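Local coordinates for protein 16S rRNA (guanine(1405)-N(7))-methyltransferase (Klebsiella pneumoniae, PDB 6PI9) that probably transfers a methyl group from S-adenosyl-L-methionine to N7 of guanine 1405 in 16S rRNA, conferring resistance to aminoglycosides, at residues A[11-16]-A[47-52]; A[18-23]-A[64-69]; A[93-98]-A[182-187]; A[152-155]-A[160-163]. All coordinates share one frame; numbering follows the deposited sequence.

Interaction 1 of 4, residues A[11-16]-A[47-52]; sequences DALLSA and AARTHL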
loop_
_atom_site.group_PDB
_atom_site.type_symbol
_atom_site.label_atom_id
_atom_site.label_comp_id
_atom_site.label_asym_id
_atom_site.label_seq_id
_atom_site.Cartn_x
_atom_site.Cartn_y
_atom_site.Cartn_z
ATOM N N ASP A 11 4.192 14.115 -20.450
ATOM C CA ASP A 11 3.975 13.124 -21.513
ATOM C C ASP A 11 4.490 11.742 -21.116
ATOM O O ASP A 11 3.871 10.722 -21.445
ATOM C CB ASP A 11 4.653 13.582 -22.806
ATOM C CG ASP A 11 3.957 14.742 -23.446
ATOM O OD1 ASP A 11 2.767 14.984 -23.100
ATOM O OD2 ASP A 11 4.568 15.399 -24.321
ATOM N N ALA A 12 5.633 11.678 -20.417
ATOM C CA ALA A 12 6.130 10.389 -19.951
ATOM C C ALA A 12 5.194 9.761 -18.942
ATOM O O ALA A 12 5.116 8.531 -18.862
ATOM C CB ALA A 12 7.524 10.518 -19.302
ATOM N N LEU A 13 4.509 10.560 -18.208
ATOM C CA LEU A 13 3.591 10.031 -17.302
ATOM C C LEU A 13 2.358 9.556 -18.059
ATOM O O LEU A 13 1.934 8.473 -17.915
ATOM C CB LEU A 13 3.250 11.148 -16.384
ATOM C CG LEU A 13 3.125 11.002 -14.913
ATOM C CD1 LEU A 13 4.091 10.088 -14.260
ATOM C CD2 LEU A 13 3.102 12.337 -14.276
ATOM N N LEU A 14 1.839 10.379 -18.934
ATOM C CA LEU A 14 0.592 10.044 -19.625
ATOM C C LEU A 14 0.743 8.834 -20.550
ATOM O O LEU A 14 -0.263 8.166 -20.850
ATOM C CB LEU A 14 0.096 11.235 -20.443
ATOM C CG LEU A 14 -0.443 12.402 -19.600
ATOM C CD1 LEU A 14 -0.613 13.679 -20.438
ATOM C CD2 LEU A 14 -1.819 11.942 -18.936
ATOM N N SER A 15 1.964 8.556 -21.051
ATOM C CA SER A 15 2.171 7.412 -21.940
ATOM C C SER A 15 2.630 6.159 -21.188
ATOM O O SER A 15 2.925 5.152 -21.832
ATOM C CB SER A 15 3.173 7.762 -23.060
ATOM O OG SER A 15 4.425 8.118 -22.493
ATOM N N ALA A 16 2.673 6.183 -19.855
ATOM C CA ALA A 16 3.219 5.045 -19.102
ATOM C C ALA A 16 2.239 3.867 -19.105
ATOM O O ALA A 16 1.028 4.057 -18.918
ATOM C CB ALA A 16 3.559 5.449 -17.655
ATOM N N ALA A 47 7.725 12.083 -8.542
ATOM C CA ALA A 47 6.809 12.331 -7.411
ATOM C C ALA A 47 5.369 12.035 -7.804
ATOM O O ALA A 47 4.578 11.527 -6.996
ATOM C CB ALA A 47 6.937 13.775 -6.915
ATOM N N ALA A 48 5.002 12.328 -9.042
ATOM C CA ALA A 48 3.621 12.091 -9.460
ATOM C C ALA A 48 3.370 10.607 -9.616
ATOM O O ALA A 48 2.287 10.106 -9.293
ATOM C CB ALA A 48 3.342 12.795 -10.795
ATOM N N ARG A 49 4.356 9.885 -10.143
ATOM C CA ARG A 49 4.217 8.445 -10.239
ATOM C C ARG A 49 4.010 7.853 -8.853
ATOM O O ARG A 49 3.128 7.012 -8.646
ATOM C CB ARG A 49 5.453 7.869 -10.937
ATOM C CG ARG A 49 5.312 6.421 -11.267
ATOM C CD ARG A 49 6.200 6.042 -12.437
ATOM N NE ARG A 49 7.413 6.845 -12.555
ATOM C CZ ARG A 49 7.757 7.559 -13.634
ATOM N NH1 ARG A 49 6.971 7.567 -14.715
ATOM N NH2 ARG A 49 8.911 8.245 -13.639
ATOM N N THR A 50 4.816 8.286 -7.877
ATOM C CA THR A 50 4.629 7.756 -6.518
ATOM C C THR A 50 3.238 8.074 -5.974
ATOM O O THR A 50 2.554 7.192 -5.445
ATOM C CB THR A 50 5.703 8.316 -5.596
ATOM O OG1 THR A 50 6.957 7.809 -6.047
ATOM C CG2 THR A 50 5.473 7.771 -4.194
ATOM N N HIS A 51 2.814 9.337 -6.083
ATOM C CA HIS A 51 1.469 9.777 -5.661
ATOM C C HIS A 51 0.383 8.922 -6.305
ATOM O O HIS A 51 -0.510 8.384 -5.628
ATOM C CB HIS A 51 1.292 11.267 -6.041
ATOM C CG HIS A 51 -0.019 11.906 -5.641
ATOM N ND1 HIS A 51 -1.249 11.391 -5.993
ATOM C CD2 HIS A 51 -0.277 13.094 -5.027
ATOM C CE1 HIS A 51 -2.209 12.191 -5.560
ATOM N NE2 HIS A 51 -1.649 13.241 -4.982
ATOM N N LEU A 52 0.455 8.773 -7.628
ATOM C CA LEU A 52 -0.569 8.035 -8.362
ATOM C C LEU A 52 -0.581 6.567 -7.959
ATOM O O LEU A 52 -1.660 5.960 -7.834
ATOM C CB LEU A 52 -0.379 8.216 -9.877
ATOM C CG LEU A 52 -0.755 9.643 -10.275
ATOM C CD1 LEU A 52 -0.127 10.077 -11.627
ATOM C CD2 LEU A 52 -2.310 9.693 -10.360
#
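The flat group in this contact is the guanidinium of R49, which the isobutyl end of L13 meets at an oblique angle. The touching atoms are L13 CD1 and R49 NH1, 3.9 Å apart. The arginine starts with CG anti to its own backbone N (chi1 -171°) and runs nearly straight to CD. A bend at chi3 (29°) then turns the guanidinium back towards helix 4-14, while a salt bridge from NH2 to E45, one turn earlier on the same helix, ties down the charged end.

The other branch of L13 does the closest packing: CD2 lies 3.5 Å from A48 CB. One leucine therefore splits its methyls between neighbouring residues of the second helix, and L13 CD1 also comes within 4.1 Å of R49 N. Here the last turn of helix 4-14 lies against the middle of helix 41-57, in the all-helical N-terminal part of the methyltransferase, and F31 of helix 24-34 together with L19 adds further apolar cover to L13.

At the end of helix 4-14, S15 turns back on the last turn. Both its backbone N and its OG bond to D11 O, each at 2.9 Å, from opposite faces of the carbonyl plane. On helix 41-57, R49 also packs on R94 of the second subunit, and T50 OG1 is hydrogen-bonded to R94 NE of that subunit.

Interaction 2 of 4, residues A[18-23]-A[64-69]; sequences NLRDVC and AQKKAR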
loop_
_atom_site.group_PDB
_atom_site.type_symbol
_atom_site.label_atom_id
_atom_site.label_comp_id
_atom_site.label_asym_id
_atom_site.label_seq_id
_atom_site.Cartn_x
_atom_site.Cartn_y
_atom_site.Cartn_z
ATOM N N ASN A 18 1.758 1.609 -16.919
ATOM C CA ASN A 18 1.148 1.501 -15.607
ATOM C C ASN A 18 0.035 2.484 -15.390
ATOM O O ASN A 18 -0.797 2.271 -14.498
ATOM C CB ASN A 18 2.170 1.741 -14.497
ATOM C CG ASN A 18 3.031 0.573 -14.296
ATOM O OD1 ASN A 18 3.008 -0.358 -15.117
ATOM N ND2 ASN A 18 3.794 0.566 -13.200
ATOM N N LEU A 19 0.021 3.582 -16.127
ATOM C CA LEU A 19 -1.015 4.568 -15.889
ATOM C C LEU A 19 -2.065 4.547 -16.977
ATOM O O LEU A 19 -2.929 5.420 -16.983
ATOM C CB LEU A 19 -0.391 5.959 -15.737
ATOM C CG LEU A 19 0.542 6.004 -14.516
ATOM C CD1 LEU A 19 1.249 7.357 -14.443
ATOM C CD2 LEU A 19 -0.236 5.749 -13.231
ATOM N N ARG A 20 -2.021 3.560 -17.881
ATOM C CA ARG A 20 -2.838 3.639 -19.088
ATOM C C ARG A 20 -4.330 3.648 -18.785
ATOM O O ARG A 20 -5.110 4.084 -19.633
ATOM C CB ARG A 20 -2.519 2.469 -20.034
ATOM C CG ARG A 20 -2.879 1.123 -19.434
ATOM C CD ARG A 20 -2.374 -0.035 -20.241
ATOM N NE ARG A 20 -3.331 -0.389 -21.268
ATOM C CZ ARG A 20 -3.278 -1.507 -21.982
ATOM N NH1 ARG A 20 -2.294 -2.389 -21.763
ATOM N NH2 ARG A 20 -4.209 -1.749 -22.913
ATOM N N ASP A 21 -4.738 3.176 -17.603
ATOM C CA ASP A 21 -6.138 3.064 -17.220
ATOM C C ASP A 21 -6.543 4.065 -16.124
ATOM O O ASP A 21 -7.677 4.008 -15.643
ATOM C CB ASP A 21 -6.431 1.612 -16.778
ATOM C CG ASP A 21 -6.485 0.624 -17.985
ATOM O OD1 ASP A 21 -7.028 0.994 -19.049
ATOM O OD2 ASP A 21 -5.985 -0.527 -17.875
ATOM N N VAL A 22 -5.666 4.994 -15.746
ATOM C CA VAL A 22 -6.047 6.099 -14.866
ATOM C C VAL A 22 -6.627 7.249 -15.683
ATOM O O VAL A 22 -6.146 7.551 -16.781
ATOM C CB VAL A 22 -4.837 6.579 -14.047
ATOM C CG1 VAL A 22 -5.262 7.750 -13.145
ATOM C CG2 VAL A 22 -4.266 5.411 -13.200
ATOM N N CYS A 23 -7.683 7.877 -15.161
ATOM C CA CYS A 23 -8.264 9.069 -15.763
ATOM C C CYS A 23 -7.176 10.079 -16.127
ATOM O O CYS A 23 -6.446 10.532 -15.243
ATOM C CB CYS A 23 -9.241 9.704 -14.784
ATOM S SG CYS A 23 -10.817 8.923 -14.845
ATOM N N ALA A 64 -2.913 -8.097 -13.928
ATOM C CA ALA A 64 -3.972 -8.678 -13.109
ATOM C C ALA A 64 -5.345 -8.213 -13.565
ATOM O O ALA A 64 -6.350 -8.850 -13.235
ATOM C CB ALA A 64 -3.774 -8.332 -11.633
ATOM N N GLN A 65 -5.402 -7.121 -14.329
ATOM C CA GLN A 65 -6.670 -6.645 -14.870
ATOM C C GLN A 65 -7.140 -7.501 -16.045
ATOM O O GLN A 65 -8.329 -7.819 -16.151
ATOM C CB GLN A 65 -6.527 -5.190 -15.290
ATOM C CG GLN A 65 -7.803 -4.570 -15.778
ATOM C CD GLN A 65 -7.661 -3.082 -15.910
ATOM O OE1 GLN A 65 -7.418 -2.388 -14.922
ATOM N NE2 GLN A 65 -7.775 -2.578 -17.139
ATOM N N LYS A 66 -6.235 -7.869 -16.952
ATOM C CA LYS A 66 -6.607 -8.841 -17.975
ATOM C C LYS A 66 -6.904 -10.197 -17.353
ATOM O O LYS A 66 -7.802 -10.914 -17.812
ATOM C CB LYS A 66 -5.509 -8.956 -19.029
ATOM C CG LYS A 66 -5.524 -7.801 -20.007
ATOM C CD LYS A 66 -4.303 -6.910 -19.866
ATOM C CE LYS A 66 -4.505 -5.574 -20.595
ATOM N NZ LYS A 66 -5.606 -4.740 -19.991
ATOM N N LYS A 67 -6.160 -10.564 -16.305
ATOM C CA LYS A 67 -6.446 -11.809 -15.600
ATOM C C LYS A 67 -7.833 -11.769 -14.978
ATOM O O LYS A 67 -8.607 -12.725 -15.114
ATOM C CB LYS A 67 -5.375 -12.077 -14.537
ATOM C CG LYS A 67 -4.386 -13.193 -14.922
ATOM C CD LYS A 67 -2.954 -12.907 -14.464
ATOM C CE LYS A 67 -2.083 -14.133 -14.671
ATOM N NZ LYS A 67 -1.834 -14.389 -16.122
ATOM N N ALA A 68 -8.175 -10.657 -14.308
ATOM C CA ALA A 68 -9.521 -10.506 -13.766
ATOM C C ALA A 68 -10.565 -10.570 -14.869
ATOM O O ALA A 68 -11.645 -11.141 -14.677
ATOM C CB ALA A 68 -9.638 -9.190 -12.993
ATOM N N ARG A 69 -10.258 -9.994 -16.035
ATOM C CA ARG A 69 -11.187 -10.023 -17.163
ATOM C C ARG A 69 -11.541 -11.454 -17.539
ATOM O O ARG A 69 -12.720 -11.798 -17.674
ATOM C CB ARG A 69 -10.578 -9.288 -18.360
ATOM C CG ARG A 69 -11.566 -8.462 -19.179
ATOM C CD ARG A 69 -10.837 -7.608 -20.194
ATOM N NE ARG A 69 -11.712 -6.628 -20.829
ATOM C CZ ARG A 69 -12.505 -6.894 -21.866
ATOM N NH1 ARG A 69 -12.550 -8.118 -22.382
ATOM N NH2 ARG A 69 -13.258 -5.935 -22.394
#
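This is a polar, partly buried contact between a type I beta turn, L19 to V22, and helix 63-75. The turn belongs to the loop joining helices 4-14 and 24-34, and it is closed by a bond of 3.0 Å from V22 N to L19 O.

D21 and Q65 reach towards each other from opposite directions. Q65 is almost fully extended, with CG anti to the backbone N (chi1 -176°), which carries its amide across to the turn. NE2 then gives a weak hydrogen bond to D21 OD2, 2.8 Å long but bent to 130° at the hydrogen, with the amide and carboxylate planes 29° apart. The stronger hold on the aspartate comes from elsewhere: OD1 forms a salt bridge with R148 of helix 144-157. D21 thus links the loop to two helices, its two oxygens serving different partners.

Beside this pair, R20 and K66 bring like charges near each other at the more exposed margin; D21 OD2, 4.7 Å from K66 NZ, may offset part of this repulsion. K66 bends at chi2 and chi4, so that its amine comes over one face of the R20 guanidinium, towards the rim, with R20 NH2 and K66 NZ 4.4 Å apart.

Interaction 3 of 4, residues A[93-98]-A[182-187]; sequences TRERLP and LMKLLP. With SAH (S-adenosyl-L-homocysteine), chain B.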
loop_
_atom_site.group_PDB
_atom_site.type_symbol
_atom_site.label_atom_id
_atom_site.label_comp_id
_atom_site.label_asym_id
_atom_site.label_seq_id
_atom_site.Cartn_x
_atom_site.Cartn_y
_atom_site.Cartn_z
ATOM N N THR A 93 -10.821 -5.583 -2.392
ATOM C CA THR A 93 -11.846 -6.628 -2.346
ATOM C C THR A 93 -11.301 -7.924 -1.753
ATOM O O THR A 93 -11.992 -8.591 -0.965
ATOM C CB THR A 93 -12.448 -6.891 -3.731
ATOM O OG1 THR A 93 -11.430 -6.781 -4.732
ATOM C CG2 THR A 93 -13.611 -5.907 -4.004
ATOM N N ARG A 94 -10.058 -8.277 -2.077
ATOM C CA ARG A 94 -9.503 -9.480 -1.473
ATOM C C ARG A 94 -9.471 -9.356 0.047
ATOM O O ARG A 94 -9.786 -10.317 0.758
ATOM C CB ARG A 94 -8.113 -9.758 -2.015
ATOM C CG ARG A 94 -7.555 -11.071 -1.484
ATOM C CD ARG A 94 -6.094 -11.210 -1.827
ATOM N NE ARG A 94 -5.373 -9.988 -1.504
ATOM C CZ ARG A 94 -4.663 -9.290 -2.379
ATOM N NH1 ARG A 94 -4.555 -9.717 -3.625
ATOM N NH2 ARG A 94 -4.047 -8.176 -2.003
ATOM N N GLU A 95 -9.148 -8.155 0.559
ATOM C CA GLU A 95 -9.234 -7.916 1.998
ATOM C C GLU A 95 -10.600 -8.295 2.555
ATOM O O GLU A 95 -10.689 -8.866 3.652
ATOM C CB GLU A 95 -8.910 -6.446 2.302
ATOM C CG GLU A 95 -7.439 -6.135 2.122
ATOM C CD GLU A 95 -7.056 -4.651 2.127
ATOM O OE1 GLU A 95 -7.941 -3.745 2.155
ATOM O OE2 GLU A 95 -5.827 -4.390 2.067
ATOM N N ARG A 96 -11.672 -8.008 1.806
ATOM C CA ARG A 96 -13.049 -8.157 2.270
ATOM C C ARG A 96 -13.639 -9.555 2.057
ATOM O O ARG A 96 -14.603 -9.907 2.754
ATOM C CB ARG A 96 -13.949 -7.130 1.565
ATOM C CG ARG A 96 -15.300 -6.868 2.233
ATOM C CD ARG A 96 -15.959 -5.632 1.635
ATOM N NE ARG A 96 -15.152 -4.429 1.893
ATOM C CZ ARG A 96 -14.452 -3.773 0.977
ATOM N NH1 ARG A 96 -14.480 -4.152 -0.310
ATOM N NH2 ARG A 96 -13.769 -2.674 1.337
ATOM N N LEU A 97 -13.104 -10.343 1.106
ATOM C CA LEU A 97 -13.693 -11.641 0.763
ATOM C C LEU A 97 -13.920 -12.568 1.951
ATOM O O LEU A 97 -15.019 -13.138 2.063
ATOM C CB LEU A 97 -12.810 -12.350 -0.263
ATOM C CG LEU A 97 -12.914 -11.830 -1.667
ATOM C CD1 LEU A 97 -11.790 -12.446 -2.471
ATOM C CD2 LEU A 97 -14.260 -12.226 -2.197
ATOM N N PRO A 98 -12.944 -12.815 2.822
ATOM C CA PRO A 98 -13.199 -13.786 3.901
ATOM C C PRO A 98 -14.268 -13.342 4.892
ATOM O O PRO A 98 -14.961 -14.196 5.460
ATOM C CB PRO A 98 -11.819 -13.948 4.557
ATOM C CG PRO A 98 -11.054 -12.767 4.189
ATOM C CD PRO A 98 -11.545 -12.360 2.820
ATOM N N LEU A 182 -18.516 4.723 1.156
ATOM C CA LEU A 182 -17.217 5.397 1.126
ATOM C C LEU A 182 -16.265 4.458 1.837
ATOM O O LEU A 182 -15.928 4.667 3.028
ATOM C CB LEU A 182 -17.278 6.755 1.832
ATOM C CG LEU A 182 -18.171 7.773 1.077
ATOM C CD1 LEU A 182 -19.623 7.580 1.532
ATOM C CD2 LEU A 182 -17.733 9.215 1.438
ATOM N N MET A 183 -15.850 3.395 1.139
ATOM C CA MET A 183 -15.155 2.295 1.801
ATOM C C MET A 183 -13.653 2.436 1.534
ATOM O O MET A 183 -13.234 2.512 0.362
ATOM C CB MET A 183 -15.736 0.970 1.292
ATOM C CG MET A 183 -17.196 0.789 1.749
ATOM S SD MET A 183 -18.037 -0.510 0.767
ATOM C CE MET A 183 -16.960 -1.918 1.058
ATOM N N LYS A 184 -12.856 2.479 2.619
ATOM C CA LYS A 184 -11.395 2.596 2.545
ATOM C C LYS A 184 -10.989 3.759 1.663
ATOM O O LYS A 184 -10.054 3.675 0.837
ATOM C CB LYS A 184 -10.803 1.283 2.035
ATOM C CG LYS A 184 -11.048 0.166 3.072
ATOM C CD LYS A 184 -10.613 -1.219 2.426
ATOM C CE LYS A 184 -10.804 -2.389 3.444
ATOM N NZ LYS A 184 -10.595 -3.703 2.677
ATOM N N LEU A 185 -11.711 4.835 1.812
ATOM C CA LEU A 185 -11.590 5.975 0.916
ATOM C C LEU A 185 -11.184 7.257 1.621
ATOM O O LEU A 185 -10.351 7.994 1.112
ATOM C CB LEU A 185 -12.949 6.205 0.224
ATOM C CG LEU A 185 -13.063 7.574 -0.465
ATOM C CD1 LEU A 185 -12.050 7.674 -1.610
ATOM C CD2 LEU A 185 -14.484 7.702 -1.025
ATOM N N LEU A 186 -11.770 7.571 2.782
ATOM C CA LEU A 186 -11.546 8.915 3.319
ATOM C C LEU A 186 -10.073 9.200 3.626
ATOM O O LEU A 186 -9.654 10.352 3.404
ATOM C CB LEU A 186 -12.419 9.135 4.577
ATOM C CG LEU A 186 -13.933 9.197 4.286
ATOM C CD1 LEU A 186 -14.729 9.685 5.549
ATOM C CD2 LEU A 186 -14.258 10.081 3.074
ATOM N N PRO A 187 -9.250 8.263 4.139
ATOM C CA PRO A 187 -7.842 8.650 4.375
ATOM C C PRO A 187 -7.115 9.025 3.124
ATOM O O PRO A 187 -6.337 9.980 3.155
ATOM C CB PRO A 187 -7.191 7.408 5.027
ATOM C CG PRO A 187 -8.364 6.721 5.720
ATOM C CD PRO A 187 -9.563 6.979 4.802
HETATM N N SAH B . -14.004 1.240 -2.071
HETATM C CA SAH B . -13.302 0.105 -2.711
HETATM C CB SAH B . -11.894 0.505 -3.117
HETATM C CG SAH B . -10.985 1.128 -2.018
HETATM S SD SAH B . -9.237 1.277 -2.613
HETATM C C SAH B . -13.243 -1.108 -1.764
HETATM O O SAH B . -13.318 -0.873 -0.540
HETATM O OXT SAH B . -13.080 -2.270 -2.188
HETATM C "C5'" SAH B . -9.223 3.093 -2.940
HETATM C "C4'" SAH B . -9.856 3.480 -4.309
HETATM O "O4'" SAH B . -9.995 4.916 -4.388
HETATM C "C3'" SAH B . -9.126 3.025 -5.605
HETATM O "O3'" SAH B . -10.012 2.253 -6.440
HETATM C "C2'" SAH B . -8.743 4.320 -6.321
HETATM O "O2'" SAH B . -8.893 4.151 -7.733
HETATM C "C1'" SAH B . -9.820 5.267 -5.773
HETATM N N9 SAH B . -9.429 6.663 -5.736
HETATM C C8 SAH B . -8.303 7.193 -5.159
HETATM N N7 SAH B . -8.394 8.554 -5.242
HETATM C C5 SAH B . -9.543 8.859 -5.926
HETATM C C6 SAH B . -10.117 10.036 -6.348
HETATM N N6 SAH B . -9.539 11.208 -6.186
HETATM N N1 SAH B . -11.361 9.976 -6.954
HETATM C C2 SAH B . -11.962 8.792 -7.219
HETATM N N3 SAH B . -11.404 7.604 -6.825
HETATM C C4 SAH B . -10.203 7.683 -6.186
#
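Charge pairing is the direct bond between the two segments: K184 NZ donates to E95 OE1 at 2.7 Å, using the anti lone pair of that oxygen. The lysine is extended throughout its length and crosses the gap from segment 182-187 to helix 91-96. Its amine has a second, weak bond to S92 O.

Hydrogen bonds to the bound S-adenosyl-L-homocysteine form the next group. The guanidinium of R96 grips the ligand carboxylate with two nitrogens. NH1 reaches OXT at 3.0 Å, nearly straight (167°) and in the guanidinium plane, whereas NH2 reaches O at 2.6 Å along a more bent path (144°). A bend at chi3 (-63°) brings these two nitrogens round to the carboxylate, and the remaining NE is held by a salt bridge to E252. From the strand, M183 O accepts from the ligand N at 2.9 Å. This is the amino-acid end of the cofactor pocket in a Rossmann-like methyltransferase fold, where the ligand lies across the carboxyl ends of the parallel strands.

Van der Waals contact comes from K184 CD, which packs 3.6 Å from R96 NH2. M183 CE is placed over one face of the R96 guanidinium, but too close to it, and its position is doubtful.

E95, E252 and the ligand carboxylate probably offset the charges of R96 and K184. The bonds themselves read both polar groups of the amino-acid moiety, R96 the carboxylate and M183 O the amine.

Interaction 4 of 4, residues A[152-155]-A[160-163]; sequences ETAR and HTRA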
loop_
_atom_site.group_PDB
_atom_site.type_symbol
_atom_site.label_atom_id
_atom_site.label_comp_id
_atom_site.label_asym_id
_atom_site.label_seq_id
_atom_site.Cartn_x
_atom_site.Cartn_y
_atom_site.Cartn_z
ATOM N N GLU A 152 -18.845 -4.263 -17.784
ATOM C CA GLU A 152 -18.907 -5.498 -18.562
ATOM C C GLU A 152 -19.553 -6.624 -17.766
ATOM O O GLU A 152 -20.411 -7.357 -18.274
ATOM C CB GLU A 152 -17.501 -5.899 -18.993
ATOM C CG GLU A 152 -16.893 -4.947 -19.997
ATOM C CD GLU A 152 -15.562 -5.441 -20.531
ATOM O OE1 GLU A 152 -15.445 -6.675 -20.780
ATOM O OE2 GLU A 152 -14.648 -4.596 -20.711
ATOM N N THR A 153 -19.133 -6.795 -16.513
ATOM C CA THR A 153 -19.684 -7.876 -15.706
ATOM C C THR A 153 -21.170 -7.657 -15.470
ATOM O O THR A 153 -21.975 -8.588 -15.572
ATOM C CB THR A 153 -18.923 -7.961 -14.378
ATOM O OG1 THR A 153 -17.530 -8.158 -14.656
ATOM C CG2 THR A 153 -19.468 -9.099 -13.483
ATOM N N ALA A 154 -21.552 -6.415 -15.156
ATOM C CA ALA A 154 -22.951 -6.110 -14.865
ATOM C C ALA A 154 -23.851 -6.372 -16.068
ATOM O O ALA A 154 -24.912 -6.986 -15.925
ATOM C CB ALA A 154 -23.082 -4.663 -14.398
ATOM N N ARG A 155 -23.464 -5.899 -17.264
ATOM C CA ARG A 155 -24.296 -6.149 -18.436
ATOM C C ARG A 155 -24.414 -7.641 -18.740
ATOM O O ARG A 155 -25.481 -8.100 -19.170
ATOM C CB ARG A 155 -23.752 -5.393 -19.653
ATOM C CG ARG A 155 -23.816 -3.871 -19.550
ATOM C CD ARG A 155 -23.532 -3.277 -20.923
ATOM N NE ARG A 155 -22.972 -1.927 -20.854
ATOM C CZ ARG A 155 -21.671 -1.668 -20.708
ATOM N NH1 ARG A 155 -20.797 -2.653 -20.536
ATOM N NH2 ARG A 155 -21.247 -0.425 -20.673
ATOM N N HIS A 160 -28.559 -3.948 -12.952
ATOM C CA HIS A 160 -28.695 -2.535 -13.269
ATOM C C HIS A 160 -27.441 -1.771 -12.915
ATOM O O HIS A 160 -27.265 -0.649 -13.402
ATOM C CB HIS A 160 -29.901 -1.945 -12.551
ATOM C CG HIS A 160 -31.200 -2.551 -13.007
ATOM N ND1 HIS A 160 -32.313 -2.647 -12.194
ATOM C CD2 HIS A 160 -31.553 -3.089 -14.197
ATOM C CE1 HIS A 160 -33.295 -3.226 -12.868
ATOM N NE2 HIS A 160 -32.862 -3.496 -14.088
ATOM N N THR A 161 -26.565 -2.395 -12.136
ATOM C CA THR A 161 -25.315 -1.785 -11.719
ATOM C C THR A 161 -24.475 -1.325 -12.906
ATOM O O THR A 161 -24.385 -2.011 -13.926
ATOM C CB THR A 161 -24.545 -2.793 -10.863
ATOM O OG1 THR A 161 -25.186 -2.884 -9.588
ATOM C CG2 THR A 161 -23.111 -2.368 -10.605
ATOM N N ARG A 162 -23.839 -0.164 -12.739
ATOM C CA ARG A 162 -22.977 0.439 -13.755
ATOM C C ARG A 162 -21.861 1.162 -13.016
ATOM O O ARG A 162 -21.959 1.411 -11.823
ATOM C CB ARG A 162 -23.729 1.440 -14.635
ATOM C CG ARG A 162 -24.787 0.859 -15.593
ATOM C CD ARG A 162 -24.221 -0.093 -16.620
ATOM N NE ARG A 162 -25.247 -0.574 -17.561
ATOM C CZ ARG A 162 -26.042 -1.631 -17.340
ATOM N NH1 ARG A 162 -25.927 -2.332 -16.224
ATOM N NH2 ARG A 162 -26.944 -2.011 -18.256
ATOM N N ALA A 163 -20.822 1.568 -13.746
ATOM C CA ALA A 163 -19.781 2.411 -13.156
ATOM C C ALA A 163 -19.381 3.489 -14.155
ATOM O O ALA A 163 -19.580 3.347 -15.364
ATOM C CB ALA A 163 -18.539 1.615 -12.757
#
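A154 and T161 form the tight part of this contact. The methyl of A154 presses on the backbone, with CB only 3.0 Å from T161 O, and the two CB atoms lie 4.3 Å apart. The same carbonyl is engaged by R162, whose chain bends at chi2 (-62°) and folds back so that NH1 donates to T161 O at 2.8 Å. The oxygen lies in the guanidinium plane, but the nitrogen stands above the carbonyl plane, 45° out of it. NH1 also bonds to W159 O, which fixes the flat group beside A154.

Towards the more exposed side the fit is looser. R155 is modelled in two conformers, so this side is less certain. In one of them CG lies over the centre of one face of the R162 guanidinium, 3.9 Å from CZ; the side chains cross at about a right angle, and R155 NE approaches R162 NE to 4.2 Å, a doubtful meeting of like charges.

The contact sits within a beta-alpha-beta unit, where the chain leaves helix 144-157 and enters strand 162-165. T161 OG1 bonds to A137 N and R162 pairs through its backbone with A137 and G139, joining this outermost strand to strand 137-141, while T153 packs on helices 63-75 and 125-131.

Interactions 1 and 2 interlock along the chain, their segments alternating, with centres about 15 Å apart; L19 CD1 touches L13 O at 3.7 Å and also packs on L52, uniting the N-terminal helices. Interaction 2 in turn reaches interaction 4, their centres about 17 Å apart, through a 2.6 Å salt bridge from R69 NH2 to E152 OE2, which fastens helix 63-75 to helix 144-157 of the Rossmann-like core. Interaction 4 is nested in the loop closed by interaction 3, and both involve strands of the same sheet, their centres about 20 Å apart. Interactions 1 and 3, with centres about 25 Å apart, both touch the second subunit, so the helical part and the cofactor pocket both adjoin the dimer interface.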